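Local coordinates for CrtC domain-containing protein (Fusarium vanettenii 77-13-4, PDB 7A0Q), which probably adds water to the isoflavonoid phytoalexin kievitone, as a hydratase assembled from two lipocalin-like beta domains, at residues G320-S325 and G337-V342; L93-N98 and S300-D305; N132-R137 and T150-T155. All blocks are in the same frame, centred on the assembly; numbering follows the deposited sequence.

The three contacts illustrate how a two-domain lipocalin-like protein combines pairing within a domain with packing between domains. Contact 1 joins neighbouring strands of the C-terminal barrel, whereas contact 2 brings a turn of the N-terminal domain onto that same barrel. Their centres lie about 11 Å apart, and they touch directly: Phe-321 O is 2.9 Å from Tyr-302 N, a probable hydrogen bond between adjacent strands. Contact 3, a hairpin of the N-terminal domain, stands apart, its centre about 23 Å from that of contact 1 and about 27 Å from that of contact 2. Contact 1 also carries a glutamate, Glu-340, that shares with Asp-206 a bound imidazole, probably from the crystallisation liquor.

Contact 1: G320-S325 and G337-V342; sequences GFITFS and GLVEIV. With IMD (imidazole), chain F.
Ile-322 and Val-339 meet on one face of an antiparallel strand pair, both branches of the isoleucine touching the facing strand: CG1 its backbone, CG2 a side chain. Its CB leaves the sheet on that face, packing against Ser-300 O of the adjoining strand, and chi1 of 63° puts CG1 between the backbone N and the carbonyl carbon. There CG1 lies 3.5 Å from Gly-337 C, against a backbone that has no side chain at this position. The tip, CD1, reaches on to Leu-338 C at 4.0 Å. The other branch is tighter: Ile-322 CG2 presses on Val-339 CG1 at 3.4 Å, closer than usual for two carbons, the side chains crossing at about a right angle. These residues belong to a beta hairpin, strands 317-328 and 331-343, the last two strands of the eight-stranded antiparallel barrel; Leu-338 continues the backbone bonding to Gln-223 of the first strand, closing it. Gly-320 and Val-339 form a hydrogen-bonded pair, with Gly-320 N 2.9 Å from Val-339 O and the N-H almost straight at 172°. Ile-322 and Gly-337 form the next such pair. Between them, Phe-321 and Leu-338 project to the opposite face, where both touch Tyr-64 of strand 58-66. Phe-321 CD1 comes 3.3 Å from Gly-337 O. Glu-340 OE2 accepts from N1 of an imidazole, also bonded to Asp-206, at 2.6 Å, and from Trp-219 NE1.

Contact 2: L93-N98 and S300-D305; sequences LNLETN and SSYTED
Tyr-302 meets Leu-95 in an interdomain contact of mixed polar and apolar character, where the turn that follows strand 86-94 of the N-terminal lipocalin domain meets the loop interrupting strand 295-308 of the C-terminal barrel. The polar part is one short bond, in which Tyr-302 OH donates to Leu-95 O at 2.6 Å. The hydroxyl lies in the carbonyl plane on a lone pair, and the oxygen in turn sits in the plane of the ring, at its edge. The same leucine uses its side chain differently: CD2 lies over a face of the ring, 4.3 Å from the centroid and 27° off the normal, a CH-pi contact. One residue thus engages both the face and the edge of the tyrosine. Asn-98 adds a second flat group. Its CG lies anti to the carbonyl carbon (chi1 -66°), bringing in an amide turned 86° from the ring plane, with OD1 3.4 Å from Tyr-302 CE2. The other end of the amide, Asn-98 ND2, approaches Thr-303 OG1 to 3.5 Å, while Thr-303 CG2 meets Leu-93 CD1 at 3.9 Å. The turn has its own brace at Asn-94 OD1: the bond from Glu-96 N makes an Asx turn, and that from Thr-97 N extends it to an Asx motif. A water donates to Asp-305 O at 2.8 Å and only weakly to Asn-98 O. Around this site, Leu-95 is backbone hydrogen-bonded to Gln-72 of strand 72-81 and packs on Phe-26 and Phe-28, while the Tyr-302 ring stands edge-to-face with Phe-321 of the neighbouring barrel strand 317-328.

Contact 3: N132-R137 and T150-T155; sequences NLSKLR and TYDATT
Leu-136 O is engaged by several groups of the facing strand: Tyr-151 N donates to it at 2.8 Å, and Thr-150 CA makes a CH···O contact at 3.1 Å. The pair belongs to a beta hairpin of the N-terminal lipocalin domain, strands 136-142 and 145-152, and Leu-136 N returns the bond to Tyr-151 O. The same carbonyl oxygen also lies over one face of the Tyr-151 ring, 3.9 Å above its plane and off the ring centre. A chi1 of 37° sets CG of the tyrosine between its own backbone N and carbonyl carbon, and the ring reaches across the hairpin so that CE2 comes 3.4 Å from Leu-136 CB. Its hydroxyl is hydrogen-bonded to Ser-138. Past the regular pairing, Ala-153 N bonds Leu-133 O at 2.9 Å; two residues, Ser-134 and Lys-135, separate this bond from the Leu-136 pair on one side, but only Asp-152 on the other, where it lies across from Ser-134. Here two acceptors face each other, Ser-134 O and Asp-152 OD1 at 3.3 Å, an approach that is probably mildly repulsive. Ala-153 is itself the centre of an inverse gamma turn, and its side chain packs with that of Leu-133 against Leu-178 of strand 171-189. On the face opposite the tyrosine, Arg-137 forms salt bridges with Glu-128 and Asp-148, while Thr-150 CG2 lies over its guanidinium, 3.3 Å above the plane and nearest NH1.

Contact 1: G320-S325 and G337-V342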
loop_
_atom_site.group_PDB
_atom_site.type_symbol
_atom_site.label_atom_id
_atom_site.label_comp_id
_atom_site.label_asym_id
_atom_site.label_seq_id
_atom_site.Cartn_x
_atom_site.Cartn_y
_atom_site.Cartn_z
ATOM N N GLY A 320 3.513 8.102 -0.358
ATOM C CA GLY A 320 3.006 9.266 -1.050
ATOM C C GLY A 320 2.003 8.983 -2.147
ATOM O O GLY A 320 2.196 8.097 -2.984
ATOM N N PHE A 321 0.914 9.743 -2.138
ATOM C CA PHE A 321 0.015 9.777 -3.283
ATOM C C PHE A 321 0.766 10.303 -4.499
ATOM O O PHE A 321 1.527 11.268 -4.401
ATOM C CB PHE A 321 -1.180 10.680 -2.964
ATOM C CG PHE A 321 -2.221 10.729 -4.037
ATOM C CD1 PHE A 321 -2.870 9.578 -4.458
ATOM C CD2 PHE A 321 -2.579 11.946 -4.610
ATOM C CE1 PHE A 321 -3.852 9.634 -5.440
ATOM C CE2 PHE A 321 -3.557 12.015 -5.594
ATOM C CZ PHE A 321 -4.201 10.862 -6.014
ATOM N N ILE A 322 0.562 9.651 -5.645
ATOM C CA ILE A 322 1.237 10.011 -6.889
ATOM C C ILE A 322 0.221 10.020 -8.023
ATOM O O ILE A 322 -0.815 9.349 -7.967
ATOM C CB ILE A 322 2.401 9.046 -7.236
ATOM C CG1 ILE A 322 1.864 7.627 -7.471
ATOM C CG2 ILE A 322 3.489 9.065 -6.154
ATOM C CD1 ILE A 322 2.900 6.640 -8.021
ATOM N N THR A 323 0.524 10.792 -9.067
ATOM C CA THR A 323 -0.198 10.723 -10.328
ATOM C C THR A 323 0.791 10.377 -11.429
ATOM O O THR A 323 2.006 10.518 -11.263
ATOM C CB THR A 323 -0.912 12.044 -10.668
ATOM O OG1 THR A 323 0.069 13.081 -10.788
ATOM C CG2 THR A 323 -1.926 12.423 -9.586
ATOM N N PHE A 324 0.278 9.894 -12.557
ATOM C CA PHE A 324 1.195 9.539 -13.625
ATOM C C PHE A 324 0.496 9.614 -14.971
ATOM O O PHE A 324 -0.732 9.554 -15.075
ATOM C CB PHE A 324 1.824 8.143 -13.418
ATOM C CG PHE A 324 0.838 7.002 -13.443
ATOM C CD1 PHE A 324 0.241 6.556 -12.269
ATOM C CD2 PHE A 324 0.531 6.356 -14.630
ATOM C CE1 PHE A 324 -0.658 5.501 -12.290
ATOM C CE2 PHE A 324 -0.368 5.305 -14.659
ATOM C CZ PHE A 324 -0.969 4.878 -13.481
ATOM N N SER A 325 1.316 9.765 -16.001
ATOM C CA SER A 325 0.919 9.584 -17.380
ATOM C C SER A 325 1.816 8.521 -17.989
ATOM O O SER A 325 2.852 8.148 -17.428
ATOM C CB SER A 325 1.028 10.894 -18.174
ATOM O OG SER A 325 2.373 11.340 -18.204
ATOM N N GLY A 337 -1.957 6.630 -7.778
ATOM C CA GLY A 337 -1.630 5.522 -6.896
ATOM C C GLY A 337 -0.768 5.985 -5.753
ATOM O O GLY A 337 -0.908 7.110 -5.268
ATOM N N LEU A 338 0.137 5.105 -5.333
ATOM C CA LEU A 338 0.985 5.398 -4.187
ATOM C C LEU A 338 2.398 4.894 -4.442
ATOM O O LEU A 338 2.596 3.845 -5.066
ATOM C CB LEU A 338 0.412 4.767 -2.906
ATOM C CG LEU A 338 1.214 4.977 -1.614
ATOM C CD1 LEU A 338 0.286 5.230 -0.432
ATOM C CD2 LEU A 338 2.141 3.775 -1.341
ATOM N N VAL A 339 3.381 5.664 -3.976
ATOM C CA VAL A 339 4.770 5.227 -3.936
ATOM C C VAL A 339 5.174 5.060 -2.480
ATOM O O VAL A 339 4.867 5.911 -1.632
ATOM C CB VAL A 339 5.714 6.197 -4.670
ATOM C CG1 VAL A 339 5.719 7.567 -4.013
ATOM C CG2 VAL A 339 7.111 5.601 -4.705
ATOM N N GLU A 340 5.817 3.936 -2.180
ATOM C CA GLU A 340 6.429 3.703 -0.882
ATOM C C GLU A 340 7.939 3.672 -1.048
ATOM O O GLU A 340 8.454 2.968 -1.923
ATOM C CB GLU A 340 5.934 2.391 -0.276
ATOM C CG GLU A 340 6.706 1.968 0.947
ATOM C CD GLU A 340 6.159 0.698 1.539
ATOM O OE1 GLU A 340 5.224 0.793 2.359
ATOM O OE2 GLU A 340 6.638 -0.394 1.175
ATOM N N ILE A 341 8.643 4.451 -0.228
ATOM C CA ILE A 341 10.102 4.435 -0.190
ATOM C C ILE A 341 10.511 4.104 1.230
ATOM O O ILE A 341 10.197 4.855 2.164
ATOM C CB ILE A 341 10.720 5.768 -0.630
ATOM C CG1 ILE A 341 10.136 6.223 -1.968
ATOM C CG2 ILE A 341 12.225 5.613 -0.746
ATOM C CD1 ILE A 341 10.645 7.588 -2.421
ATOM N N VAL A 342 11.193 2.976 1.398
ATOM C CA VAL A 342 11.536 2.459 2.716
ATOM C C VAL A 342 13.017 2.125 2.746
ATOM O O VAL A 342 13.542 1.531 1.800
ATOM C CB VAL A 342 10.706 1.209 3.083
ATOM C CG1 VAL A 342 11.300 0.501 4.313
ATOM C CG2 VAL A 342 9.249 1.590 3.329
HETATM N N1 IMD F . 4.515 -1.908 0.912
HETATM C C2 IMD F . 4.110 -2.937 0.132
HETATM N N3 IMD F . 2.786 -3.138 0.355
HETATM C C4 IMD F . 2.364 -2.240 1.259
HETATM C C5 IMD F . 3.450 -1.461 1.611
#

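Contact 2: L93-N98 and S300-D305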
loop_
_atom_site.group_PDB
_atom_site.type_symbol
_atom_site.label_atom_id
_atom_site.label_comp_id
_atom_site.label_asym_id
_atom_site.label_seq_id
_atom_site.Cartn_x
_atom_site.Cartn_y
_atom_site.Cartn_z
ATOM N N LEU A 93 -4.036 12.845 3.826
ATOM C CA LEU A 93 -3.649 13.857 2.852
ATOM C C LEU A 93 -4.917 14.445 2.259
ATOM O O LEU A 93 -5.745 13.709 1.716
ATOM C CB LEU A 93 -2.766 13.266 1.744
ATOM C CG LEU A 93 -2.356 14.223 0.616
ATOM C CD1 LEU A 93 -1.417 15.310 1.136
ATOM C CD2 LEU A 93 -1.736 13.469 -0.559
ATOM N N ASN A 94 -5.073 15.762 2.381
ATOM C CA ASN A 94 -6.164 16.485 1.740
ATOM C C ASN A 94 -5.749 16.824 0.311
ATOM O O ASN A 94 -4.787 17.570 0.102
ATOM C CB ASN A 94 -6.490 17.751 2.536
ATOM C CG ASN A 94 -7.668 18.534 1.957
ATOM O OD1 ASN A 94 -7.786 18.700 0.746
ATOM N ND2 ASN A 94 -8.529 19.039 2.832
ATOM N N LEU A 95 -6.476 16.293 -0.675
ATOM C CA LEU A 95 -6.055 16.463 -2.059
ATOM C C LEU A 95 -6.339 17.861 -2.595
ATOM O O LEU A 95 -5.765 18.238 -3.623
ATOM C CB LEU A 95 -6.724 15.418 -2.950
ATOM C CG LEU A 95 -6.335 13.967 -2.647
ATOM C CD1 LEU A 95 -6.883 13.031 -3.723
ATOM C CD2 LEU A 95 -4.821 13.821 -2.528
ATOM N N GLU A 96 -7.196 18.630 -1.922
ATOM C CA GLU A 96 -7.444 20.001 -2.357
ATOM C C GLU A 96 -6.360 20.952 -1.862
ATOM O O GLU A 96 -5.886 21.807 -2.618
ATOM C CB GLU A 96 -8.812 20.472 -1.864
ATOM C CG GLU A 96 -9.157 21.899 -2.291
ATOM C CD GLU A 96 -10.118 22.586 -1.331
ATOM O OE1 GLU A 96 -10.177 23.836 -1.345
ATOM O OE2 GLU A 96 -10.808 21.882 -0.559
ATOM N N THR A 97 -5.958 20.823 -0.600
ATOM C CA THR A 97 -5.093 21.799 0.047
ATOM C C THR A 97 -3.673 21.311 0.280
ATOM O O THR A 97 -2.818 22.121 0.661
ATOM C CB THR A 97 -5.686 22.204 1.402
ATOM O OG1 THR A 97 -5.617 21.079 2.293
ATOM C CG2 THR A 97 -7.133 22.628 1.238
ATOM N N ASN A 98 -3.407 20.019 0.079
ATOM C CA ASN A 98 -2.154 19.333 0.398
ATOM C C ASN A 98 -1.903 19.207 1.896
ATOM O O ASN A 98 -0.807 18.788 2.291
ATOM C CB ASN A 98 -0.930 19.994 -0.250
ATOM C CG ASN A 98 -0.939 19.886 -1.761
ATOM O OD1 ASN A 98 -1.595 19.014 -2.334
ATOM N ND2 ASN A 98 -0.213 20.781 -2.418
ATOM N N SER A 300 4.744 11.217 -10.638
ATOM C CA SER A 300 5.091 12.405 -9.865
ATOM C C SER A 300 4.393 12.383 -8.518
ATOM O O SER A 300 3.180 12.161 -8.447
ATOM C CB SER A 300 4.712 13.682 -10.619
ATOM O OG SER A 300 5.344 13.703 -11.884
ATOM N N SER A 301 5.153 12.631 -7.459
ATOM C CA SER A 301 4.543 12.747 -6.145
ATOM C C SER A 301 3.634 13.973 -6.105
ATOM O O SER A 301 3.973 15.036 -6.635
ATOM C CB SER A 301 5.615 12.828 -5.063
ATOM O OG SER A 301 5.023 12.818 -3.774
ATOM N N TYR A 302 2.468 13.810 -5.478
ATOM C CA TYR A 302 1.437 14.848 -5.492
ATOM C C TYR A 302 1.872 16.091 -4.721
ATOM O O TYR A 302 1.551 17.220 -5.114
ATOM C CB TYR A 302 0.152 14.278 -4.900
ATOM C CG TYR A 302 -1.105 15.087 -5.131
ATOM C CD1 TYR A 302 -1.777 15.035 -6.349
ATOM C CD2 TYR A 302 -1.643 15.866 -4.117
ATOM C CE1 TYR A 302 -2.942 15.758 -6.553
ATOM C CE2 TYR A 302 -2.802 16.586 -4.311
ATOM C CZ TYR A 302 -3.444 16.529 -5.532
ATOM O OH TYR A 302 -4.606 17.241 -5.726
ATOM N N THR A 303 2.572 15.900 -3.608
ATOM C CA THR A 303 3.094 16.992 -2.804
ATOM C C THR A 303 4.355 16.500 -2.105
ATOM O O THR A 303 4.577 15.294 -1.969
ATOM C CB THR A 303 2.050 17.501 -1.800
ATOM O OG1 THR A 303 2.472 18.765 -1.276
ATOM C CG2 THR A 303 1.866 16.514 -0.647
ATOM N N GLU A 304 5.190 17.450 -1.678
ATOM C CA GLU A 304 6.551 17.117 -1.257
ATOM C C GLU A 304 6.565 16.273 0.015
ATOM O O GLU A 304 7.157 15.188 0.047
ATOM C CB GLU A 304 7.378 18.393 -1.051
ATOM C CG GLU A 304 7.707 19.163 -2.322
ATOM C CD GLU A 304 6.535 19.986 -2.833
ATOM O OE1 GLU A 304 5.519 20.096 -2.115
ATOM O OE2 GLU A 304 6.632 20.529 -3.954
ATOM N N ASP A 305 5.948 16.769 1.085
ATOM C CA ASP A 305 5.999 16.112 2.391
ATOM C C ASP A 305 4.886 15.070 2.474
ATOM O O ASP A 305 3.711 15.404 2.642
ATOM C CB ASP A 305 5.879 17.143 3.510
ATOM C CG ASP A 305 5.889 16.514 4.901
ATOM O OD1 ASP A 305 6.183 15.303 5.030
ATOM O OD2 ASP A 305 5.605 17.245 5.874
HETATM O O HOH W 1 2.430 17.916 2.770
#

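Contact 3: N132-R137 and T150-T155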
loop_
_atom_site.group_PDB
_atom_site.type_symbol
_atom_site.label_atom_id
_atom_site.label_comp_id
_atom_site.label_asym_id
_atom_site.label_seq_id
_atom_site.Cartn_x
_atom_site.Cartn_y
_atom_site.Cartn_z
ATOM N N ASN A 132 -12.496 -12.677 7.041
ATOM C CA ASN A 132 -11.391 -11.705 7.033
ATOM C C ASN A 132 -11.264 -10.992 5.686
ATOM O O ASN A 132 -10.172 -10.556 5.306
ATOM C CB ASN A 132 -10.058 -12.365 7.426
ATOM C CG ASN A 132 -10.120 -13.021 8.811
ATOM O OD1 ASN A 132 -10.738 -12.484 9.737
ATOM N ND2 ASN A 132 -9.493 -14.183 8.953
ATOM N N LEU A 133 -12.383 -10.830 4.973
ATOM C CA LEU A 133 -12.390 -10.208 3.654
ATOM C C LEU A 133 -13.619 -9.324 3.461
ATOM O O LEU A 133 -13.520 -8.237 2.887
ATOM C CB LEU A 133 -12.364 -11.281 2.561
ATOM C CG LEU A 133 -11.060 -12.072 2.416
ATOM C CD1 LEU A 133 -11.305 -13.218 1.443
ATOM C CD2 LEU A 133 -9.930 -11.163 1.944
ATOM N N SER A 134 -14.780 -9.794 3.923
ATOM C CA SER A 134 -16.034 -9.081 3.694
ATOM C C SER A 134 -16.149 -7.817 4.529
ATOM O O SER A 134 -16.880 -6.896 4.141
ATOM C CB SER A 134 -17.223 -9.997 3.985
ATOM O OG SER A 134 -17.272 -11.058 3.054
ATOM N N LYS A 135 -15.438 -7.737 5.652
ATOM C CA LYS A 135 -15.393 -6.493 6.411
ATOM C C LYS A 135 -14.094 -6.442 7.194
ATOM O O LYS A 135 -13.859 -7.279 8.067
ATOM C CB LYS A 135 -16.594 -6.350 7.348
ATOM C CG LYS A 135 -16.763 -4.925 7.862
ATOM C CD LYS A 135 -18.053 -4.772 8.661
ATOM C CE LYS A 135 -18.207 -3.344 9.170
ATOM N NZ LYS A 135 -19.397 -3.222 10.076
ATOM N N LEU A 136 -13.272 -5.455 6.867
ATOM C CA LEU A 136 -12.035 -5.129 7.555
ATOM C C LEU A 136 -12.125 -3.677 7.994
ATOM O O LEU A 136 -12.874 -2.890 7.408
ATOM C CB LEU A 136 -10.818 -5.329 6.635
ATOM C CG LEU A 136 -10.588 -6.760 6.164
ATOM C CD1 LEU A 136 -9.620 -6.763 4.965
ATOM C CD2 LEU A 136 -10.040 -7.601 7.299
ATOM N N ARG A 137 -11.355 -3.313 9.018
ATOM C CA ARG A 137 -11.427 -1.973 9.591
ATOM C C ARG A 137 -10.028 -1.442 9.861
ATOM O O ARG A 137 -9.233 -2.111 10.528
ATOM C CB ARG A 137 -12.244 -1.968 10.890
ATOM C CG ARG A 137 -12.422 -0.570 11.509
ATOM C CD ARG A 137 -13.102 -0.625 12.899
ATOM N NE ARG A 137 -14.378 -1.331 12.852
ATOM C CZ ARG A 137 -15.543 -0.764 12.532
ATOM N NH1 ARG A 137 -15.597 0.526 12.231
ATOM N NH2 ARG A 137 -16.651 -1.490 12.506
ATOM N N THR A 150 -14.022 1.230 7.145
ATOM C CA THR A 150 -14.247 -0.185 6.896
ATOM C C THR A 150 -14.221 -0.460 5.402
ATOM O O THR A 150 -14.504 0.420 4.587
ATOM C CB THR A 150 -15.575 -0.673 7.483
ATOM O OG1 THR A 150 -16.666 0.073 6.922
ATOM C CG2 THR A 150 -15.562 -0.524 9.001
ATOM N N TYR A 151 -13.836 -1.679 5.037
ATOM C CA TYR A 151 -13.791 -1.997 3.617
ATOM C C TYR A 151 -14.080 -3.476 3.409
ATOM O O TYR A 151 -13.897 -4.310 4.300
ATOM C CB TYR A 151 -12.451 -1.580 2.957
ATOM C CG TYR A 151 -11.231 -1.762 3.831
ATOM C CD1 TYR A 151 -10.893 -0.816 4.794
ATOM C CD2 TYR A 151 -10.424 -2.889 3.701
ATOM C CE1 TYR A 151 -9.789 -0.995 5.616
ATOM C CE2 TYR A 151 -9.324 -3.072 4.517
ATOM C CZ TYR A 151 -9.009 -2.121 5.464
ATOM O OH TYR A 151 -7.916 -2.308 6.280
ATOM N N ASP A 152 -14.567 -3.771 2.209
ATOM C CA ASP A 152 -15.096 -5.074 1.822
ATOM C C ASP A 152 -14.387 -5.459 0.528
ATOM O O ASP A 152 -14.419 -4.697 -0.445
ATOM C CB ASP A 152 -16.620 -4.973 1.640
ATOM C CG ASP A 152 -17.280 -6.265 1.175
ATOM O OD1 ASP A 152 -16.590 -7.267 0.895
ATOM O OD2 ASP A 152 -18.536 -6.272 1.090
ATOM N N ALA A 153 -13.738 -6.625 0.527
ATOM C CA ALA A 153 -12.798 -6.993 -0.535
ATOM C C ALA A 153 -13.526 -7.457 -1.801
ATOM O O ALA A 153 -13.303 -8.549 -2.322
ATOM C CB ALA A 153 -11.841 -8.061 -0.030
ATOM N N THR A 154 -14.376 -6.563 -2.313
ATOM C CA THR A 154 -15.122 -6.742 -3.553
ATOM C C THR A 154 -14.246 -6.528 -4.785
ATOM O O THR A 154 -14.637 -5.820 -5.714
ATOM C CB THR A 154 -16.295 -5.753 -3.562
ATOM O OG1 THR A 154 -15.766 -4.414 -3.632
ATOM C CG2 THR A 154 -17.124 -5.908 -2.312
ATOM N N THR A 155 -13.056 -7.133 -4.804
ATOM C CA THR A 155 -12.020 -6.723 -5.742
ATOM C C THR A 155 -11.068 -7.896 -5.967
ATOM O O THR A 155 -10.696 -8.591 -5.015
ATOM C CB THR A 155 -11.285 -5.481 -5.207
ATOM O OG1 THR A 155 -10.334 -5.009 -6.168
ATOM C CG2 THR A 155 -10.594 -5.766 -3.849
#